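Local coordinates for erythrocyte binding antigen 140 (Plasmodium falciparum, PDB 4GF2), which probably binds a host receptor, glycophorin C, through sialic acid on the erythrocyte surface during invasion by the malaria parasite, using its tandem Duffy-binding-like domains, at residues Thr286-Phe291 against Ala371-Ala376; Ile394-Tyr399 against Glu465-Tyr470. The protein carries 3 engineered substitutions. All coordinates share one frame; numbering follows the deposited sequence.

Contact 2 and the 371-376 side of contact 1 belong to the second Duffy-binding-like region of the chain, and the contacts are joined by helices 361-382 and 388-407, which follow each other in sequence. Contact 1 is the more deeply buried: two helices, 285-293 and 361-382, meet through aliphatic and aromatic side chains. Contact 2, its centre about 16 Å from that of contact 1, ties helix 388-407 to an irregular loop at the edge of the fold, and there a glutamine amide, a backbone carbonyl and a disulfide cysteine do the work. The two touch where Glu375 OE2 lies 2.8 Å from Ser398 OG, a probable hydrogen bond, and where Ala376 packs on Ile395.

Contact 1: residues Thr286-Phe291 against Ala371-Ala376; sequences TIIKSF and ASIYEA
Two helices of the all-helical Duffy-binding-like fold pack across each other here: the short helix 285-293, which carries 286-291, crosses helix 361-382 at 71°, with the segment axes 10.5 Å apart. Ile373 is the centrepiece, pushed between Ile287, Ile288 and Phe291. Ile287 comes first along the short helix and works with two branches. Its CG2, anti to the backbone N, meets Ile373 CG2 at 3.8 Å, the two side chains crossing obliquely. The other branch runs out extended through CG1 (chi2 -172°), so that CD1 arrives across the Tyr374 side chain at about a right angle and sits a close 3.1 Å from Tyr374 OH. That hydroxyl is hydrogen-bonded to the carbonyl oxygen of Tyr283, just upstream of the short helix; the Tyr374 ring also meets Phe314. Ile288 follows, its side chain turned more along the interface than into it. It offers CA and CG1 to the tip of Ile373, with CG1 3.9 Å from Ile373 CD1. One helical turn beyond Ile287, Phe291 closes the far end, its ring reaching tip to tip toward Ile373. Val456 of helix 435-457 touches both Phe291 and Ile373, so a third helix packs against this end of the buried patch. Ile373 divides its branches over the ring: CD1 lies by the inner end at Phe291 CG, while CG2, anti to its own backbone N, covers the outer end. The latter is a CH-pi contact, with Ile373 CG2 3.8 Å from the Phe291 ring centroid and 23° off the normal; it is displaced toward the rim, where its nearest ring atom is Phe291 CZ at 3.5 Å.

Contact 2: residues Ile394-Tyr399 against Glu465-Tyr470; sequences IIQNSY and ETCKDY
Helix 388-407 of the Duffy-binding-like domain is tied here to the loop that leaves helix 435-457 and leads into helix 470-475, beside the disulfide between Cys467 and Cys392. The tight part is built round Gln396. Its CG lies anti to the carbonyl carbon (chi1 -77°) and the chain runs on extended, carrying the amide straight across to the loop. NE2 gives a hydrogen bond of 3.0 Å to the backbone O of Lys468, nearly straight at 163° on the N-H side. The acceptor stays close to the Gln396 amide plane, whereas NE2 sits well above the plane of the Lys468 carbonyl instead of along a lone pair. The same nitrogen is 3.2 Å from Cys467 SG, so the amide packs against the disulfide sulfur as it holds the loop backbone. Tyr470, the first residue of the next helix, lies across the Gln396 side chain: Gln396 CD is 3.6 Å from Tyr470 CA, and the amide and ring planes are 80° apart. The two tyrosines also meet on this packed side, crossing obliquely with Tyr399 CE2 4.1 Å from Tyr470 CD1. Trp454 of helix 435-457 backs this cluster, stacking with Tyr470 and meeting Tyr399 edge-to-face. The outer side of the loop is looser. Lys468 and Asp469 are exposed and their side chains set off away from helix 388-407, so Lys468 takes part chiefly through its carbonyl; Asp469 occupies the N-cap position of helix 470-475 without making a side-chain capping bond. Back on the packed side, Tyr399 OH is hydrogen-bonded to the carbonyl oxygen of Lys450. The Tyr399 ring turns its edge to the start of helix 470-475: Tyr470 O lies near the ring plane, 3.6 Å from Tyr399 CE2.

Contact 1: residues Thr286-Phe291 against Ala371-Ala376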
ATOM      1  N   THR A 286       7.619  -9.005  -2.609  1.00 47.92           N
ATOM      2  CA  THR A 286       8.674  -9.854  -2.070  1.00 50.63           C
ATOM      3  C   THR A 286      10.069  -9.269  -2.312  1.00 52.23           C
ATOM      4  O   THR A 286      10.883  -9.200  -1.394  1.00 55.09           O
ATOM      5  CB  THR A 286       8.603 -11.272  -2.664  1.00 51.30           C
ATOM      6  OG1 THR A 286       7.332 -11.855  -2.353  1.00 51.54           O
ATOM      7  CG2 THR A 286       9.709 -12.149  -2.098  1.00 54.00           C
ATOM      8  N   ILE A 287      10.345  -8.844  -3.540  1.00 51.16           N
ATOM      9  CA  ILE A 287      11.665  -8.308  -3.864  1.00 52.71           C
ATOM     10  C   ILE A 287      11.878  -6.949  -3.197  1.00 47.95           C
ATOM     11  O   ILE A 287      12.972  -6.648  -2.718  1.00 50.89           O
ATOM     12  CB  ILE A 287      11.885  -8.175  -5.383  1.00 58.60           C
ATOM     13  CG1 ILE A 287      11.662  -9.526  -6.069  1.00 67.98           C
ATOM     14  CG2 ILE A 287      13.296  -7.679  -5.668  1.00 56.56           C
ATOM     15  CD1 ILE A 287      12.038  -9.547  -7.543  1.00 73.42           C
ATOM     16  N   ILE A 288      10.832  -6.133  -3.162  1.00 42.37           N
ATOM     17  CA  ILE A 288      10.928  -4.831  -2.521  1.00 40.37           C
ATOM     18  C   ILE A 288      11.358  -5.005  -1.071  1.00 41.56           C
ATOM     19  O   ILE A 288      12.178  -4.244  -0.557  1.00 41.91           O
ATOM     20  CB  ILE A 288       9.593  -4.074  -2.567  1.00 40.29           C
ATOM     21  CG1 ILE A 288       9.262  -3.667  -4.005  1.00 39.36           C
ATOM     22  CG2 ILE A 288       9.657  -2.828  -1.694  1.00 41.77           C
ATOM     23  CD1 ILE A 288       7.848  -3.133  -4.187  1.00 39.81           C
ATOM     24  N   LYS A 289      10.805  -6.020  -0.417  1.00 43.12           N
ATOM     25  CA  LYS A 289      11.100  -6.262   0.989  1.00 45.58           C
ATOM     26  C   LYS A 289      12.544  -6.709   1.161  1.00 47.62           C
ATOM     27  O   LYS A 289      13.200  -6.347   2.136  1.00 49.21           O
ATOM     28  CB  LYS A 289      10.148  -7.305   1.570  1.00 46.34           C
ATOM     29  CG  LYS A 289       8.743  -6.790   1.814  1.00 46.67           C
ATOM     30  CD  LYS A 289       7.896  -7.834   2.527  1.00 50.96           C
ATOM     31  CE  LYS A 289       6.459  -7.368   2.710  1.00 52.90           C
ATOM     32  NZ  LYS A 289       5.641  -8.367   3.462  1.00 56.27           N
ATOM     33  N   SER A 290      13.036  -7.492   0.208  1.00 47.62           N
ATOM     34  CA  SER A 290      14.425  -7.935   0.228  1.00 50.22           C
ATOM     35  C   SER A 290      15.366  -6.743   0.080  1.00 49.90           C
ATOM     36  O   SER A 290      16.328  -6.603   0.836  1.00 52.25           O
ATOM     37  CB  SER A 290      14.679  -8.944  -0.890  1.00 51.38           C
ATOM     38  OG  SER A 290      16.023  -9.393  -0.871  1.00 54.91           O
ATOM     39  N   PHE A 291      15.070  -5.882  -0.893  1.00 48.33           N
ATOM     40  CA  PHE A 291      15.903  -4.720  -1.191  1.00 50.45           C
ATOM     41  C   PHE A 291      15.884  -3.663  -0.091  1.00 54.20           C
ATOM     42  O   PHE A 291      16.848  -2.917   0.071  1.00 56.41           O
ATOM     43  CB  PHE A 291      15.456  -4.077  -2.507  1.00 47.22           C
ATOM     44  CG  PHE A 291      16.091  -4.681  -3.728  1.00 46.99           C
ATOM     45  CD1 PHE A 291      15.824  -5.989  -4.093  1.00 48.23           C
ATOM     46  CD2 PHE A 291      16.945  -3.932  -4.517  1.00 45.60           C
ATOM     47  CE1 PHE A 291      16.406  -6.541  -5.220  1.00 48.29           C
ATOM     48  CE2 PHE A 291      17.530  -4.479  -5.645  1.00 45.66           C
ATOM     49  CZ  PHE A 291      17.259  -5.783  -5.997  1.00 47.16           C
ATOM     50  N   ALA A 371       9.439  -1.570 -10.806  1.00 38.72           N
ATOM     51  CA  ALA A 371      10.076  -1.114 -12.029  1.00 36.64           C
ATOM     52  C   ALA A 371      11.496  -0.627 -11.743  1.00 37.86           C
ATOM     53  O   ALA A 371      12.426  -0.923 -12.494  1.00 39.39           O
ATOM     54  CB  ALA A 371       9.253  -0.011 -12.665  1.00 34.75           C
ATOM     55  N   SER A 372      11.656   0.116 -10.653  1.00 38.16           N
ATOM     56  CA  SER A 372      12.954   0.672 -10.285  1.00 40.41           C
ATOM     57  C   SER A 372      13.968  -0.432 -10.013  1.00 42.06           C
ATOM     58  O   SER A 372      15.134  -0.341 -10.416  1.00 45.19           O
ATOM     59  CB  SER A 372      12.820   1.558  -9.048  1.00 43.40           C
ATOM     60  OG  SER A 372      11.977   2.668  -9.301  1.00 43.32           O
ATOM     61  N   ILE A 373      13.523  -1.476  -9.324  1.00 40.83           N
ATOM     62  CA  ILE A 373      14.403  -2.588  -8.996  1.00 41.35           C
ATOM     63  C   ILE A 373      14.864  -3.316 -10.260  1.00 42.87           C
ATOM     64  O   ILE A 373      16.061  -3.516 -10.465  1.00 46.25           O
ATOM     65  CB  ILE A 373      13.727  -3.561  -8.014  1.00 39.04           C
ATOM     66  CG1 ILE A 373      13.689  -2.933  -6.621  1.00 38.84           C
ATOM     67  CG2 ILE A 373      14.474  -4.887  -7.957  1.00 40.69           C
ATOM     68  CD1 ILE A 373      12.846  -3.685  -5.622  1.00 39.10           C
ATOM     69  N   TYR A 374      13.922  -3.692 -11.116  1.00 40.81           N
ATOM     70  CA  TYR A 374      14.265  -4.419 -12.334  1.00 40.31           C
ATOM     71  C   TYR A 374      15.124  -3.576 -13.266  1.00 43.34           C
ATOM     72  O   TYR A 374      16.073  -4.078 -13.861  1.00 47.18           O
ATOM     73  CB  TYR A 374      13.005  -4.915 -13.046  1.00 36.10           C
ATOM     74  CG  TYR A 374      12.267  -5.958 -12.245  1.00 36.64           C
ATOM     75  CD1 TYR A 374      12.879  -7.156 -11.908  1.00 39.37           C
ATOM     76  CD2 TYR A 374      10.965  -5.741 -11.811  1.00 36.62           C
ATOM     77  CE1 TYR A 374      12.216  -8.115 -11.166  1.00 42.79           C
ATOM     78  CE2 TYR A 374      10.294  -6.690 -11.063  1.00 40.27           C
ATOM     79  CZ  TYR A 374      10.927  -7.875 -10.744  1.00 44.15           C
ATOM     80  OH  TYR A 374      10.260  -8.821 -10.007  1.00 48.44           O
ATOM     81  N   GLU A 375      14.808  -2.292 -13.387  1.00 41.38           N
ATOM     82  CA  GLU A 375      15.633  -1.410 -14.198  1.00 39.74           C
ATOM     83  C   GLU A 375      17.073  -1.467 -13.699  1.00 41.95           C
ATOM     84  O   GLU A 375      18.007  -1.595 -14.487  1.00 41.34           O
ATOM     85  CB  GLU A 375      15.112   0.025 -14.150  1.00 37.19           C
ATOM     86  CG  GLU A 375      15.972   1.027 -14.912  1.00 38.37           C
ATOM     87  CD  GLU A 375      16.015   0.759 -16.405  1.00 40.60           C
ATOM     88  OE1 GLU A 375      15.261  -0.118 -16.881  1.00 43.26           O
ATOM     89  OE2 GLU A 375      16.798   1.433 -17.110  1.00 41.45           O
ATOM     90  N   ALA A 376      17.247  -1.394 -12.383  1.00 44.25           N
ATOM     91  CA  ALA A 376      18.583  -1.416 -11.797  1.00 47.78           C
ATOM     92  C   ALA A 376      19.273  -2.739 -12.089  1.00 49.23           C
ATOM     93  O   ALA A 376      20.416  -2.766 -12.541  1.00 50.75           O
ATOM     94  CB  ALA A 376      18.516  -1.173 -10.299  1.00 49.58           C
TER

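Contact 2: residues Ile394-Tyr399 against Glu465-Tyr470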
ATOM      1  N   ILE A 394      25.118   5.503 -14.712  1.00 59.14           N
ATOM      2  CA  ILE A 394      24.103   4.857 -15.540  1.00 56.43           C
ATOM      3  C   ILE A 394      22.821   4.592 -14.752  1.00 55.62           C
ATOM      4  O   ILE A 394      21.719   4.702 -15.290  1.00 55.87           O
ATOM      5  CB  ILE A 394      24.612   3.526 -16.119  1.00 56.92           C
ATOM      6  CG1 ILE A 394      25.699   3.787 -17.161  1.00 60.03           C
ATOM      7  CG2 ILE A 394      23.469   2.755 -16.754  1.00 53.23           C
ATOM      8  CD1 ILE A 394      26.335   2.529 -17.714  1.00 62.02           C
ATOM      9  N   ILE A 395      22.969   4.227 -13.482  1.00 55.26           N
ATOM     10  CA  ILE A 395      21.818   3.975 -12.622  1.00 51.47           C
ATOM     11  C   ILE A 395      21.086   5.283 -12.360  1.00 52.05           C
ATOM     12  O   ILE A 395      19.855   5.325 -12.333  1.00 49.56           O
ATOM     13  CB  ILE A 395      22.239   3.346 -11.276  1.00 50.23           C
ATOM     14  CG1 ILE A 395      22.736   1.912 -11.481  1.00 50.19           C
ATOM     15  CG2 ILE A 395      21.085   3.358 -10.282  1.00 46.64           C
ATOM     16  CD1 ILE A 395      21.681   0.957 -11.992  1.00 45.91           C
ATOM     17  N   GLN A 396      21.851   6.354 -12.177  1.00 55.03           N
ATOM     18  CA  GLN A 396      21.271   7.664 -11.909  1.00 53.47           C
ATOM     19  C   GLN A 396      20.521   8.196 -13.124  1.00 52.38           C
ATOM     20  O   GLN A 396      19.525   8.900 -12.977  1.00 50.66           O
ATOM     21  CB  GLN A 396      22.349   8.659 -11.477  1.00 55.49           C
ATOM     22  CG  GLN A 396      22.808   8.479 -10.045  1.00 58.85           C
ATOM     23  CD  GLN A 396      23.672   9.630  -9.558  1.00 66.06           C
ATOM     24  OE1 GLN A 396      23.830  10.639 -10.245  1.00 67.66           O
ATOM     25  NE2 GLN A 396      24.236   9.481  -8.366  1.00 71.88           N
ATOM     26  N   ASN A 397      21.003   7.865 -14.321  1.00 53.21           N
ATOM     27  CA  ASN A 397      20.319   8.265 -15.550  1.00 50.27           C
ATOM     28  C   ASN A 397      18.868   7.778 -15.566  1.00 44.74           C
ATOM     29  O   ASN A 397      17.942   8.564 -15.780  1.00 44.68           O
ATOM     30  CB  ASN A 397      21.058   7.746 -16.789  1.00 50.30           C
ATOM     31  CG  ASN A 397      22.338   8.518 -17.080  1.00 52.07           C
ATOM     32  OD1 ASN A 397      22.506   9.661 -16.651  1.00 53.29           O
ATOM     33  ND2 ASN A 397      23.242   7.895 -17.831  1.00 51.84           N
ATOM     34  N   SER A 398      18.667   6.486 -15.332  1.00 41.00           N
ATOM     35  CA  SER A 398      17.319   5.922 -15.347  1.00 40.13           C
ATOM     36  C   SER A 398      16.515   6.372 -14.130  1.00 43.09           C
ATOM     37  O   SER A 398      15.310   6.596 -14.215  1.00 41.33           O
ATOM     38  CB  SER A 398      17.373   4.397 -15.425  1.00 38.67           C
ATOM     39  OG  SER A 398      17.776   3.986 -16.721  1.00 38.19           O
ATOM     40  N   TYR A 399      17.190   6.510 -12.997  1.00 47.47           N
ATOM     41  CA  TYR A 399      16.562   7.059 -11.804  1.00 47.39           C
ATOM     42  C   TYR A 399      15.950   8.426 -12.099  1.00 47.65           C
ATOM     43  O   TYR A 399      14.795   8.690 -11.764  1.00 47.25           O
ATOM     44  CB  TYR A 399      17.594   7.189 -10.687  1.00 47.86           C
ATOM     45  CG  TYR A 399      17.096   7.963  -9.493  1.00 44.25           C
ATOM     46  CD1 TYR A 399      16.072   7.464  -8.704  1.00 41.04           C
ATOM     47  CD2 TYR A 399      17.652   9.190  -9.152  1.00 45.32           C
ATOM     48  CE1 TYR A 399      15.611   8.163  -7.610  1.00 41.87           C
ATOM     49  CE2 TYR A 399      17.197   9.896  -8.055  1.00 46.28           C
ATOM     50  CZ  TYR A 399      16.174   9.375  -7.287  1.00 45.70           C
ATOM     51  OH  TYR A 399      15.712  10.065  -6.193  1.00 48.71           O
ATOM     52  N   GLU A 465      27.518   4.247  -1.163  1.00 98.87           N
ATOM     53  CA  GLU A 465      27.795   5.643  -0.832  1.00102.25           C
ATOM     54  C   GLU A 465      28.822   6.273  -1.773  1.00 99.46           C
ATOM     55  O   GLU A 465      29.107   7.465  -1.682  1.00 96.55           O
ATOM     56  CB  GLU A 465      28.265   5.767   0.617  1.00114.32           C
ATOM     57  CG  GLU A 465      27.193   5.426   1.640  1.00119.57           C
ATOM     58  CD  GLU A 465      27.608   5.765   3.059  1.00131.95           C
ATOM     59  OE1 GLU A 465      28.696   6.351   3.240  1.00138.53           O
ATOM     60  OE2 GLU A 465      26.843   5.447   3.994  1.00134.98           O
ATOM     61  N   THR A 466      29.382   5.468  -2.670  1.00101.71           N
ATOM     62  CA  THR A 466      30.239   5.989  -3.727  1.00105.61           C
ATOM     63  C   THR A 466      29.403   6.830  -4.686  1.00 99.76           C
ATOM     64  O   THR A 466      29.906   7.761  -5.318  1.00101.77           O
ATOM     65  CB  THR A 466      30.905   4.847  -4.520  1.00107.74           C
ATOM     66  OG1 THR A 466      31.738   4.075  -3.646  1.00112.75           O
ATOM     67  CG2 THR A 466      31.744   5.399  -5.665  1.00110.09           C
ATOM     68  N   CYS A 467      28.121   6.491  -4.783  1.00 90.77           N
ATOM     69  CA  CYS A 467      27.206   7.150  -5.705  1.00 81.48           C
ATOM     70  C   CYS A 467      26.489   8.310  -5.019  1.00 82.74           C
ATOM     71  O   CYS A 467      25.654   8.104  -4.139  1.00 84.90           O
ATOM     72  CB  CYS A 467      26.192   6.133  -6.218  1.00 75.22           C
ATOM     73  SG  CYS A 467      25.472   6.547  -7.801  1.00 72.66           S
ATOM     74  N   LYS A 468      26.809   9.530  -5.439  1.00 81.70           N
ATOM     75  CA  LYS A 468      26.395  10.723  -4.709  1.00 81.72           C
ATOM     76  C   LYS A 468      25.578  11.681  -5.565  1.00 74.27           C
ATOM     77  O   LYS A 468      25.584  11.599  -6.792  1.00 66.21           O
ATOM     78  CB  LYS A 468      27.630  11.468  -4.194  1.00 90.79           C
ATOM     79  CG  LYS A 468      28.805  10.570  -3.832  1.00 99.14           C
ATOM     80  CD  LYS A 468      30.103  11.361  -3.770  1.00106.78           C
ATOM     81  CE  LYS A 468      31.304  10.445  -3.599  1.00114.01           C
ATOM     82  NZ  LYS A 468      32.591  11.176  -3.743  1.00120.24           N
ATOM     83  N   ASP A 469      24.884  12.598  -4.896  1.00 74.28           N
ATOM     84  CA  ASP A 469      24.177  13.688  -5.561  1.00 75.28           C
ATOM     85  C   ASP A 469      23.164  13.191  -6.586  1.00 72.89           C
ATOM     86  O   ASP A 469      22.853  13.883  -7.557  1.00 71.64           O
ATOM     87  CB  ASP A 469      25.178  14.639  -6.220  1.00 78.87           C
ATOM     88  CG  ASP A 469      26.043  15.366  -5.206  1.00 85.69           C
ATOM     89  OD1 ASP A 469      25.510  15.759  -4.145  1.00 87.51           O
ATOM     90  OD2 ASP A 469      27.253  15.538  -5.464  1.00 89.63           O
ATOM     91  N   TYR A 470      22.644  11.990  -6.359  1.00 72.10           N
ATOM     92  CA  TYR A 470      21.589  11.455  -7.204  1.00 66.49           C
ATOM     93  C   TYR A 470      20.394  12.400  -7.187  1.00 64.69           C
ATOM     94  O   TYR A 470      19.659  12.502  -8.170  1.00 63.39           O
ATOM     95  CB  TYR A 470      21.174  10.059  -6.732  1.00 64.08           C
ATOM     96  CG  TYR A 470      20.851   9.973  -5.256  1.00 64.64           C
ATOM     97  CD1 TYR A 470      19.607  10.352  -4.777  1.00 60.47           C
ATOM     98  CD2 TYR A 470      21.789   9.506  -4.344  1.00 64.51           C
ATOM     99  CE1 TYR A 470      19.304  10.276  -3.435  1.00 63.00           C
ATOM    100  CE2 TYR A 470      21.494   9.425  -2.996  1.00 67.14           C
ATOM    101  CZ  TYR A 470      20.250   9.812  -2.549  1.00 66.32           C
ATOM    102  OH  TYR A 470      19.944   9.736  -1.211  1.00 69.32           O
TER